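Local coordinates for L-serine ammonia-lyase (Rhizomucor miehei CAU432, PDB 5C3U), which belongs to the pyridoxal-phosphate-dependent enzyme family and holds pyridoxal-5'-phosphate in a pocket of its single chain, at residues I108-S111 / I112-G116; A263-A266 / V267-F270. All coordinates share one frame; numbering follows the deposited sequence.

Contact 1 of 2, residues I108-S111 / I112-G116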
loop_
_atom_site.group_PDB
_atom_site.type_symbol
_atom_site.label_atom_id
_atom_site.label_comp_id
_atom_site.label_asym_id
_atom_site.label_seq_id
_atom_site.Cartn_x
_atom_site.Cartn_y
_atom_site.Cartn_z
ATOM N N ILE A 108 -7.864 15.020 -4.381
ATOM C CA ILE A 108 -7.400 14.643 -3.061
ATOM C C ILE A 108 -7.780 15.750 -2.072
ATOM O O ILE A 108 -8.362 15.466 -1.016
ATOM C CB ILE A 108 -5.882 14.345 -3.073
ATOM C CG1 ILE A 108 -5.609 13.119 -3.954
ATOM C CG2 ILE A 108 -5.348 14.151 -1.653
ATOM C CD1 ILE A 108 -4.191 12.578 -3.881
ATOM N N CYS A 109 -7.487 17.000 -2.447
ATOM C CA CYS A 109 -7.783 18.178 -1.635
ATOM C C CYS A 109 -9.275 18.328 -1.391
ATOM O O CYS A 109 -9.704 18.580 -0.259
ATOM C CB CYS A 109 -7.208 19.443 -2.272
ATOM S SG CYS A 109 -5.391 19.469 -2.289
ATOM N N GLN A 110 -10.066 18.126 -2.444
ATOM C CA GLN A 110 -11.518 18.274 -2.326
ATOM C C GLN A 110 -12.111 17.210 -1.402
ATOM O O GLN A 110 -13.018 17.500 -0.624
ATOM C CB GLN A 110 -12.200 18.200 -3.691
ATOM C CG GLN A 110 -13.712 18.396 -3.623
ATOM C CD GLN A 110 -14.105 19.746 -3.036
ATOM O OE1 GLN A 110 -13.987 20.783 -3.693
ATOM N NE2 GLN A 110 -14.577 19.737 -1.795
ATOM N N SER A 111 -11.602 15.981 -1.505
ATOM C CA SER A 111 -12.097 14.889 -0.671
ATOM C C SER A 111 -11.862 15.187 0.788
ATOM O O SER A 111 -12.735 14.926 1.626
ATOM C CB SER A 111 -11.418 13.563 -1.013
ATOM O OG SER A 111 -11.857 13.106 -2.266
ATOM N N ILE A 112 -10.666 15.706 1.089
ATOM C CA ILE A 112 -10.297 16.024 2.460
ATOM C C ILE A 112 -11.155 17.158 3.027
ATOM O O ILE A 112 -11.607 17.095 4.168
ATOM C CB ILE A 112 -8.794 16.342 2.575
ATOM C CG1 ILE A 112 -7.970 15.114 2.166
ATOM C CG2 ILE A 112 -8.443 16.793 3.991
ATOM C CD1 ILE A 112 -6.528 15.436 1.870
ATOM N N ARG A 113 -11.392 18.188 2.222
ATOM C CA ARG A 113 -12.292 19.284 2.628
ATOM C C ARG A 113 -13.729 18.815 2.825
ATOM O O ARG A 113 -14.370 19.173 3.811
ATOM C CB ARG A 113 -12.287 20.413 1.606
ATOM C CG ARG A 113 -11.024 21.248 1.571
ATOM C CD ARG A 113 -11.223 22.411 0.603
ATOM N NE ARG A 113 -9.979 22.785 -0.068
ATOM C CZ ARG A 113 -9.670 22.481 -1.330
ATOM N NH1 ARG A 113 -8.504 22.864 -1.830
ATOM N NH2 ARG A 113 -10.522 21.802 -2.098
ATOM N N THR A 114 -14.226 18.007 1.898
ATOM C CA THR A 114 -15.586 17.469 1.999
ATOM C C THR A 114 -15.794 16.654 3.281
ATOM O O THR A 114 -16.873 16.675 3.860
ATOM C CB THR A 114 -15.932 16.630 0.759
ATOM O OG1 THR A 114 -15.951 17.491 -0.390
ATOM C CG2 THR A 114 -17.286 15.906 0.916
ATOM N N ASP A 115 -14.748 15.958 3.736
ATOM C CA ASP A 115 -14.799 15.173 4.961
ATOM C C ASP A 115 -14.901 16.068 6.196
ATOM O O ASP A 115 -15.236 15.601 7.281
ATOM C CB ASP A 115 -13.515 14.327 5.096
ATOM C CG ASP A 115 -13.527 13.074 4.229
ATOM O OD1 ASP A 115 -14.622 12.608 3.857
ATOM O OD2 ASP A 115 -12.428 12.529 3.940
ATOM N N GLY A 116 -14.583 17.344 6.028
ATOM C CA GLY A 116 -14.578 18.298 7.136
ATOM C C GLY A 116 -13.240 18.427 7.855
ATOM O O GLY A 116 -13.159 19.051 8.929
HETATM O O HOH W 1 -14.739 12.912 1.019
#
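Ile112 N, Arg113 N, Thr114 N and Asp115 N each donate to the carbonyl four residues back, on Ile108, Cys109, Gln110 and Ser111, and so build the last turns of helix 106-114. On the buried side, Ile108 and Ile112 lie alongside each other and point the same way. The CG2 branch of Ile108 meets CD1 of Ile112 at 3.9 Å. On the outer side, Thr114 OG1 turns back into the helix, because its chi1 of -65° sets it beside its own backbone N. It donates to Gln110 O at 2.9 Å, from above the carbonyl plane. Thr114 N reaches the same oxygen from the opposite face at 2.8 Å, so two donors grip it. The Gln110 chain bends at chi2 and brings NE2 to 3.0 Å from Thr114 OG1. Arg113 folds back over the preceding turn, and Cys109 CB lies over one face of its guanidinium, 3.7 Å from NH1.

The helix is the crossover of a beta-alpha-beta unit between parallel strands 95-100 and 118-121. Ile112 packs on Ile98 and Val100 of the first strand and on Leu119 of the second, with Val82 of helix 79-92 also against it. The helix closes in a Schellman motif. Gly116, at positive phi, sends its N back to Arg113 O at 2.9 Å. Near this end a water donates both to Ser111 O and to Asp115 OD1, each at 2.9 Å. The Asp115 carboxylate is held further by a salt bridge from OD1 to Arg90 and a hydrogen bond between OD2 and Ser86.

Contact 2 of 2, residues A263-A266 / V267-F270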
loop_
_atom_site.group_PDB
_atom_site.type_symbol
_atom_site.label_atom_id
_atom_site.label_comp_id
_atom_site.label_asym_id
_atom_site.label_seq_id
_atom_site.Cartn_x
_atom_site.Cartn_y
_atom_site.Cartn_z
ATOM N N ALA A 263 6.232 -0.134 -13.936
ATOM C CA ALA A 263 5.083 0.194 -13.093
ATOM C C ALA A 263 4.059 0.995 -13.893
ATOM O O ALA A 263 2.860 0.762 -13.768
ATOM C CB ALA A 263 5.523 0.966 -11.844
ATOM N N ALA A 264 4.533 1.921 -14.719
ATOM C CA ALA A 264 3.631 2.774 -15.498
ATOM C C ALA A 264 2.884 1.942 -16.548
ATOM O O ALA A 264 1.675 2.131 -16.816
ATOM C CB ALA A 264 4.417 3.878 -16.183
ATOM N N ASP A 265 3.605 1.034 -17.174
ATOM C CA ASP A 265 2.985 0.187 -18.182
ATOM C C ASP A 265 1.911 -0.685 -17.527
ATOM O O ASP A 265 0.848 -0.926 -18.117
ATOM C CB ASP A 265 4.025 -0.670 -18.899
ATOM C CG ASP A 265 3.513 -1.202 -20.221
ATOM O OD1 ASP A 265 2.922 -0.421 -21.003
ATOM O OD2 ASP A 265 3.680 -2.398 -20.476
ATOM N N ALA A 266 2.161 -1.124 -16.299
ATOM C CA ALA A 266 1.174 -1.971 -15.623
ATOM C C ALA A 266 -0.099 -1.180 -15.302
ATOM O O ALA A 266 -1.191 -1.730 -15.380
ATOM C CB ALA A 266 1.748 -2.578 -14.352
ATOM N N VAL A 267 0.056 0.077 -14.904
ATOM C CA VAL A 267 -1.119 0.930 -14.642
ATOM C C VAL A 267 -1.943 1.053 -15.928
ATOM O O VAL A 267 -3.189 1.008 -15.895
ATOM C CB VAL A 267 -0.707 2.331 -14.125
ATOM C CG1 VAL A 267 -1.917 3.293 -14.098
ATOM C CG2 VAL A 267 -0.096 2.203 -12.735
ATOM N N ARG A 268 -1.255 1.247 -17.052
ATOM C CA ARG A 268 -1.953 1.425 -18.330
ATOM C C ARG A 268 -2.683 0.133 -18.682
ATOM O O ARG A 268 -3.854 0.165 -19.052
ATOM C CB ARG A 268 -0.972 1.774 -19.418
ATOM C CG ARG A 268 -1.602 1.826 -20.803
ATOM C CD ARG A 268 -0.552 2.060 -21.868
ATOM N NE ARG A 268 0.309 0.895 -22.064
ATOM C CZ ARG A 268 0.007 -0.134 -22.859
ATOM N NH1 ARG A 268 -1.146 -0.161 -23.518
ATOM N NH2 ARG A 268 0.847 -1.142 -22.983
ATOM N N LEU A 269 -1.991 -0.992 -18.546
ATOM C CA LEU A 269 -2.574 -2.313 -18.903
ATOM C C LEU A 269 -3.735 -2.694 -18.006
ATOM O O LEU A 269 -4.740 -3.217 -18.497
ATOM C CB LEU A 269 -1.492 -3.401 -18.870
ATOM C CG LEU A 269 -0.560 -3.272 -20.086
ATOM C CD1 LEU A 269 0.639 -4.205 -19.858
ATOM C CD2 LEU A 269 -1.250 -3.603 -21.394
ATOM N N PHE A 270 -3.607 -2.417 -16.705
ATOM C CA PHE A 270 -4.699 -2.658 -15.774
ATOM C C PHE A 270 -5.930 -1.784 -16.074
ATOM O O PHE A 270 -7.071 -2.240 -15.937
ATOM C CB PHE A 270 -4.236 -2.400 -14.353
ATOM C CG PHE A 270 -5.094 -3.062 -13.314
ATOM C CD1 PHE A 270 -5.207 -4.458 -13.265
ATOM C CD2 PHE A 270 -5.804 -2.303 -12.410
ATOM C CE1 PHE A 270 -5.993 -5.064 -12.295
ATOM C CE2 PHE A 270 -6.590 -2.912 -11.438
ATOM C CZ PHE A 270 -6.678 -4.281 -11.376
#
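Ala263 O accepts from Val267 N, and CG2 of Val267 packs against the same oxygen at 3.4 Å. This is the middle of alpha-helix 260-274, which follows strand 253-258 at the edge of the larger sheet. Ala264 O takes Arg268 N in the next bond of the series. The methyl of Ala264 lies against Tyr325 and Tyr329 of helix 319-329, which also packs on Val267 through Leu322.

Asp265 carries the polar side of the contact. Its CG is anti to the backbone N (chi1 -161°), which lays the carboxylate alongside the Arg268 side chain. Arg268 bends at chi3 and grips one oxygen side-on with two nitrogens. NE reaches Asp265 OD1 at 3.1 Å and NH2 reaches it at 3.0 Å, in a salt bridge. OD1 lies in the guanidinium plane, while the carboxylate is turned 35° from that plane. Both nitrogens come from the same face of the carboxylate. Leu269 CG sits over one guanidinium face, offset toward its rim. Beside the salt bridge, the other carboxylate oxygen, Asp265 OD2, rests 3.6 Å from Leu269 CD1.

The methyl of Ala266 packs on Ser287 and Tyr290 of helix 280-290. Its O receives Phe270 N at 2.8 Å. The Phe270 ring swings away from this turn toward Leu40 and Met42 of strand 37-42 and meets the ring of Phe274. At the root of that side chain, Phe270 CB lies 3.3 Å from Ala266 O.

In the fold
Each contact joins successive turns within one helix, helix 106-114 for contact 1 and helix 260-274 for contact 2. The two helices pack beside different sheets. Contact 1 lies beside the four-stranded parallel sheet, its centre about 21 Å from the centre of the chain. It is partly buried, with an apolar inner side and an exposed polar outer side. Contact 2 lies beside the larger mixed sheet, its centre about 16 Å from that of the chain, and is mostly buried. Contact 1 takes in a helix end closed by a glycine, and adds a threonine hydroxyl and a water to the backbone bonds. Contact 2 is mid-helix, with one salt bridge. Their nearest atoms are about 14 Å apart.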